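Local coordinates for hypothetical protein PP5205 (Pseudomonas putida, PDB 2G2X), which is of unknown function but carries an EVE domain, related to the ASCH and PUA domains, and so possibly binds a modified nucleic acid, at residues L111-L114 and K115-G119; L120-P124 and L125-G129. One frame throughout, in Å; residues are numbered along the deposited sequence.

Overall arrangement
Contacts 1 and 2 follow each other along the chain, between the long strand 95-110 and strand 134-136, with centres about 9 Å apart. Contact 1 is a surface turn at the end of helix 111-115, where four of its seven touching residues are exposed and backbone hydrogen bonds, helped by one weak bond from the Q117 amide, shape the turn. Contact 2 lies in the loop that follows and is partly buried: two backbone bonds shape it, while its leucines face the fold. L114 joins the two, its CD1 lying 4.0 Å from CD2 of L125. Both also meet helix 139-148, contact 1 through L148 and contact 2 through Q141, V144 and I145.

Contact 1: residues L111-L114 and K115-G119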
ATOM      1  N   LEU A 111      -7.108  -8.502  10.271  1.00 11.61           N
ATOM      2  CA  LEU A 111      -7.983  -7.342  10.267  1.00 12.55           C
ATOM      3  C   LEU A 111      -8.844  -7.271  11.524  1.00 13.26           C
ATOM      4  O   LEU A 111      -9.050  -6.193  12.081  1.00 14.64           O
ATOM      5  CB  LEU A 111      -8.880  -7.377   9.027  1.00 12.05           C
ATOM      6  CG  LEU A 111      -9.927  -6.272   8.910  1.00 12.35           C
ATOM      7  CD1 LEU A 111      -9.233  -4.912   8.875  1.00  9.82           C
ATOM      8  CD2 LEU A 111     -10.761  -6.490   7.662  1.00 10.18           C
ATOM      9  N   GLY A 112      -9.349  -8.421  11.964  1.00 13.51           N
ATOM     10  CA  GLY A 112     -10.178  -8.456  13.153  1.00 12.73           C
ATOM     11  C   GLY A 112      -9.431  -7.937  14.365  1.00 13.74           C
ATOM     12  O   GLY A 112      -9.971  -7.170  15.167  1.00 12.89           O
ATOM     13  N   ARG A 113      -8.181  -8.360  14.498  1.00 14.62           N
ATOM     14  CA  ARG A 113      -7.348  -7.933  15.610  1.00 17.11           C
ATOM     15  C   ARG A 113      -7.175  -6.412  15.525  1.00 16.73           C
ATOM     16  O   ARG A 113      -7.262  -5.705  16.529  1.00 18.16           O
ATOM     17  CB  ARG A 113      -5.984  -8.624  15.532  1.00 18.81           C
ATOM     18  CG  ARG A 113      -5.162  -8.533  16.807  1.00 24.50           C
ATOM     19  CD  ARG A 113      -5.662  -9.521  17.851  1.00 29.43           C
ATOM     20  NE  ARG A 113      -4.978  -9.353  19.129  1.00 31.90           N
ATOM     21  CZ  ARG A 113      -5.229  -8.365  19.984  1.00 32.75           C
ATOM     22  NH1 ARG A 113      -6.155  -7.460  19.699  1.00 32.12           N
ATOM     23  NH2 ARG A 113      -4.543  -8.275  21.116  1.00 35.57           N
ATOM     24  N   LEU A 114      -6.955  -5.918  14.312  1.00 15.71           N
ATOM     25  CA  LEU A 114      -6.760  -4.496  14.078  1.00 15.17           C
ATOM     26  C   LEU A 114      -7.990  -3.654  14.393  1.00 17.05           C
ATOM     27  O   LEU A 114      -7.863  -2.537  14.897  1.00 17.49           O
ATOM     28  CB  LEU A 114      -6.333  -4.263  12.628  1.00 13.20           C
ATOM     29  CG  LEU A 114      -5.020  -4.934  12.204  1.00 14.98           C
ATOM     30  CD1 LEU A 114      -4.872  -4.838  10.684  1.00 13.27           C
ATOM     31  CD2 LEU A 114      -3.831  -4.281  12.919  1.00  9.04           C
ATOM     32  N   LYS A 115      -9.179  -4.172  14.099  1.00 19.08           N
ATOM     33  CA  LYS A 115     -10.400  -3.420  14.377  1.00 22.00           C
ATOM     34  C   LYS A 115     -10.656  -3.329  15.878  1.00 22.48           C
ATOM     35  O   LYS A 115     -11.394  -2.461  16.336  1.00 21.16           O
ATOM     36  CB  LYS A 115     -11.608  -4.051  13.673  1.00 21.57           C
ATOM     37  CG  LYS A 115     -11.450  -4.139  12.162  1.00 26.11           C
ATOM     38  CD  LYS A 115     -12.770  -4.406  11.458  1.00 26.73           C
ATOM     39  CE  LYS A 115     -13.668  -3.180  11.495  1.00 28.26           C
ATOM     40  NZ  LYS A 115     -14.948  -3.413  10.768  1.00 31.08           N
ATOM     41  N   GLN A 116     -10.032  -4.225  16.637  1.00 23.87           N
ATOM     42  CA  GLN A 116     -10.185  -4.233  18.089  1.00 25.16           C
ATOM     43  C   GLN A 116      -9.281  -3.187  18.745  1.00 24.56           C
ATOM     44  O   GLN A 116      -9.329  -3.004  19.960  1.00 25.65           O
ATOM     45  CB  GLN A 116      -9.843  -5.612  18.663  1.00 25.90           C
ATOM     46  CG  GLN A 116     -10.754  -6.738  18.210  1.00 29.63           C
ATOM     47  CD  GLN A 116     -10.468  -8.043  18.938  1.00 31.35           C
ATOM     48  OE1 GLN A 116      -9.350  -8.553  18.903  1.00 31.31           O
ATOM     49  NE2 GLN A 116     -11.482  -8.586  19.601  1.00 34.13           N
ATOM     50  N   GLN A 117      -8.454  -2.508  17.952  1.00 21.51           N
ATOM     51  CA  GLN A 117      -7.560  -1.495  18.510  1.00 18.94           C
ATOM     52  C   GLN A 117      -8.187  -0.113  18.512  1.00 17.42           C
ATOM     53  O   GLN A 117      -8.273   0.535  17.467  1.00 17.65           O
ATOM     54  CB  GLN A 117      -6.248  -1.435  17.729  1.00 17.96           C
ATOM     55  CG  GLN A 117      -5.500  -2.742  17.685  1.00 17.95           C
ATOM     56  CD  GLN A 117      -5.279  -3.323  19.060  1.00 17.22           C
ATOM     57  OE1 GLN A 117      -4.643  -2.707  19.915  1.00 15.85           O
ATOM     58  NE2 GLN A 117      -5.806  -4.521  19.284  1.00 17.42           N
ATOM     59  N   ALA A 118      -8.629   0.340  19.682  1.00 15.45           N
ATOM     60  CA  ALA A 118      -9.229   1.665  19.789  1.00 13.86           C
ATOM     61  C   ALA A 118      -8.172   2.683  19.375  1.00 12.68           C
ATOM     62  O   ALA A 118      -8.490   3.818  19.032  1.00 12.72           O
ATOM     63  CB  ALA A 118      -9.687   1.923  21.218  1.00 15.19           C
ATOM     64  N   GLY A 119      -6.910   2.264  19.407  1.00 12.42           N
ATOM     65  CA  GLY A 119      -5.830   3.149  19.011  1.00 13.66           C
ATOM     66  C   GLY A 119      -5.805   3.375  17.505  1.00 14.20           C
ATOM     67  O   GLY A 119      -5.086   4.242  17.009  1.00 14.77           O
TER
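Two side-chain torsions bring Q117 back over R113: CG of Q117 stands anti to its carbonyl carbon (chi1 -58°), and a bend at chi2 (-53°) folds the amide back toward R113 O. At this C-terminal end of the short helix 111-115 the bonding passes from i+4 to i+3. K115 N bonds L111 O at 2.9 Å, nearly in line with the C=O; Q116 N is divided between a weak bond to G112 O and one to R113 O at 3.1 Å; Q117 N reaches L114 O at 3.1 Å. R113 O also receives a weak but fairly straight bond from Q117 NE2, at 3.3 Å. That grip has some cost, since NE2 of Q117 sits 3.0 Å from NH1 of R113, two donors without a bond. With an alanine at Q117, R113 O would probably keep Q116 N but lose its side-chain donor, and the guanidinium would be likely to turn more freely. Nearer the helix start, the aliphatic part of K115 crosses L111, CG to CD1 at 4.0 Å. L114 is buried against L148 of helix 139-148 and L120 and L125 of the following loop. The R113 guanidinium and Q116 amide planes are 85° apart, with NH1 of R113 3.5 Å from OE1 of Q116.

Contact 2: residues L120-P124 and L125-G129; sequences LVELP and LVQKG
P124 O accepts the shortest hydrogen bond between these segments, from Q127 N at 2.9 Å, with an N-H...O angle of 162° and the donor well above the carbonyl plane. One residue earlier, V126 N bonds L123 O at 3.0 Å, again from above the plane though less steeply. Both bonds span three residues, which is the evidence for a single 3-10-like turn around P124 and L125. Within 120-124, L123 N bonds L120 O at 2.9 Å and closes a type I beta turn. The same L120 O is approached by CG2 of V126 at 3.1 Å, because chi1 of V126 (-52°) places that methyl between its own backbone N and carbonyl carbon; CG2 also lies 3.3 Å from L123 O. The aliphatic part of Q127 returns over the first segment, its CG 3.5 Å from L123 O. L123 and L125 run side by side in the same direction, CG of L123 resting 4.0 Å from CB of L125. Both leucines, with P124, touch M135 of strand 134-136, and L125 also reaches L5 and K7 of strand 3-8; L120 packs on V144 and I145 of helix 139-148. Two successive tight turns, a type I beta turn followed by a short 3-10 turn, thus form a connecting loop whose leucines pack against the sheet and C-terminal helix of the EVE domain.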
ATOM      1  N   LEU A 120      -6.602   2.606  16.768  1.00 13.01           N
ATOM      2  CA  LEU A 120      -6.643   2.737  15.316  1.00 13.95           C
ATOM      3  C   LEU A 120      -7.984   3.266  14.830  1.00 15.43           C
ATOM      4  O   LEU A 120      -8.304   3.184  13.642  1.00 17.71           O
ATOM      5  CB  LEU A 120      -6.359   1.378  14.667  1.00  9.41           C
ATOM      6  CG  LEU A 120      -4.993   0.796  15.027  1.00 10.27           C
ATOM      7  CD1 LEU A 120      -4.885  -0.622  14.491  1.00 10.26           C
ATOM      8  CD2 LEU A 120      -3.887   1.692  14.461  1.00  9.73           C
ATOM      9  N   VAL A 121      -8.764   3.819  15.749  1.00 17.16           N
ATOM     10  CA  VAL A 121     -10.075   4.335  15.405  1.00 17.60           C
ATOM     11  C   VAL A 121     -10.058   5.340  14.254  1.00 17.71           C
ATOM     12  O   VAL A 121     -11.012   5.409  13.487  1.00 17.28           O
ATOM     13  CB  VAL A 121     -10.768   4.970  16.649  1.00 20.11           C
ATOM     14  CG1 VAL A 121      -9.969   6.163  17.156  1.00 20.58           C
ATOM     15  CG2 VAL A 121     -12.190   5.389  16.295  1.00 22.61           C
ATOM     16  N   GLU A 122      -8.977   6.105  14.112  1.00 18.31           N
ATOM     17  CA  GLU A 122      -8.903   7.102  13.040  1.00 20.93           C
ATOM     18  C   GLU A 122      -8.312   6.588  11.722  1.00 19.70           C
ATOM     19  O   GLU A 122      -8.300   7.304  10.721  1.00 20.21           O
ATOM     20  CB  GLU A 122      -8.100   8.324  13.507  1.00 23.03           C
ATOM     21  CG  GLU A 122      -8.713   9.066  14.687  1.00 29.12           C
ATOM     22  CD  GLU A 122      -9.987   9.801  14.317  1.00 33.66           C
ATOM     23  OE1 GLU A 122     -10.912   9.152  13.788  1.00 35.93           O
ATOM     24  OE2 GLU A 122     -10.063  11.029  14.554  1.00 36.46           O
ATOM     25  N   LEU A 123      -7.821   5.354  11.718  1.00 18.21           N
ATOM     26  CA  LEU A 123      -7.234   4.775  10.510  1.00 17.77           C
ATOM     27  C   LEU A 123      -8.347   4.327   9.560  1.00 17.77           C
ATOM     28  O   LEU A 123      -9.146   3.453   9.899  1.00 18.78           O
ATOM     29  CB  LEU A 123      -6.344   3.582  10.885  1.00 16.11           C
ATOM     30  CG  LEU A 123      -5.458   2.974   9.795  1.00 16.02           C
ATOM     31  CD1 LEU A 123      -4.507   4.031   9.247  1.00 14.65           C
ATOM     32  CD2 LEU A 123      -4.684   1.802  10.369  1.00 14.49           C
ATOM     33  N   PRO A 124      -8.414   4.922   8.356  1.00 18.37           N
ATOM     34  CA  PRO A 124      -9.444   4.574   7.366  1.00 17.49           C
ATOM     35  C   PRO A 124      -9.636   3.064   7.174  1.00 17.78           C
ATOM     36  O   PRO A 124     -10.750   2.600   6.921  1.00 16.54           O
ATOM     37  CB  PRO A 124      -8.949   5.268   6.099  1.00 18.24           C
ATOM     38  CG  PRO A 124      -8.290   6.509   6.652  1.00 16.67           C
ATOM     39  CD  PRO A 124      -7.503   5.953   7.824  1.00 16.48           C
ATOM     40  N   LEU A 125      -8.550   2.308   7.304  1.00 16.37           N
ATOM     41  CA  LEU A 125      -8.595   0.856   7.150  1.00 15.03           C
ATOM     42  C   LEU A 125      -9.716   0.196   7.953  1.00 15.06           C
ATOM     43  O   LEU A 125     -10.368  -0.723   7.470  1.00 14.49           O
ATOM     44  CB  LEU A 125      -7.260   0.235   7.579  1.00 14.88           C
ATOM     45  CG  LEU A 125      -7.173  -1.293   7.464  1.00 14.23           C
ATOM     46  CD1 LEU A 125      -7.010  -1.675   6.001  1.00 14.97           C
ATOM     47  CD2 LEU A 125      -6.000  -1.815   8.272  1.00 14.14           C
ATOM     48  N   VAL A 126      -9.937   0.665   9.178  1.00 16.11           N
ATOM     49  CA  VAL A 126     -10.957   0.076  10.042  1.00 15.81           C
ATOM     50  C   VAL A 126     -12.268   0.845  10.076  1.00 16.60           C
ATOM     51  O   VAL A 126     -13.109   0.604  10.939  1.00 17.55           O
ATOM     52  CB  VAL A 126     -10.435  -0.046  11.488  1.00 15.73           C
ATOM     53  CG1 VAL A 126      -9.097  -0.767  11.491  1.00 13.10           C
ATOM     54  CG2 VAL A 126     -10.297   1.337  12.112  1.00 14.02           C
ATOM     55  N   GLN A 127     -12.446   1.770   9.142  1.00 18.43           N
ATOM     56  CA  GLN A 127     -13.665   2.569   9.097  1.00 19.06           C
ATOM     57  C   GLN A 127     -14.659   2.047   8.067  1.00 19.48           C
ATOM     58  O   GLN A 127     -14.290   1.728   6.938  1.00 18.41           O
ATOM     59  CB  GLN A 127     -13.307   4.027   8.808  1.00 19.64           C
ATOM     60  CG  GLN A 127     -12.468   4.659   9.912  1.00 19.50           C
ATOM     61  CD  GLN A 127     -12.078   6.094   9.609  1.00 22.38           C
ATOM     62  OE1 GLN A 127     -11.558   6.803  10.474  1.00 25.49           O
ATOM     63  NE2 GLN A 127     -12.320   6.528   8.378  1.00 19.04           N
ATOM     64  N   LYS A 128     -15.927   1.966   8.466  1.00 20.31           N
ATOM     65  CA  LYS A 128     -16.988   1.469   7.597  1.00 21.41           C
ATOM     66  C   LYS A 128     -17.049   2.158   6.232  1.00 20.56           C
ATOM     67  O   LYS A 128     -16.953   3.376   6.145  1.00 19.51           O
ATOM     68  CB  LYS A 128     -18.348   1.607   8.299  1.00 23.69           C
ATOM     69  CG  LYS A 128     -19.543   1.184   7.442  1.00 26.51           C
ATOM     70  CD  LYS A 128     -20.837   1.098   8.255  1.00 29.90           C
ATOM     71  CE  LYS A 128     -21.424   2.466   8.567  1.00 30.95           C
ATOM     72  NZ  LYS A 128     -21.977   3.114   7.343  1.00 33.33           N
ATOM     73  N   GLY A 129     -17.197   1.364   5.173  1.00 20.91           N
ATOM     74  CA  GLY A 129     -17.308   1.907   3.825  1.00 22.01           C
ATOM     75  C   GLY A 129     -16.056   2.421   3.129  1.00 22.48           C
ATOM     76  O   GLY A 129     -16.120   2.843   1.975  1.00 22.77           O
TER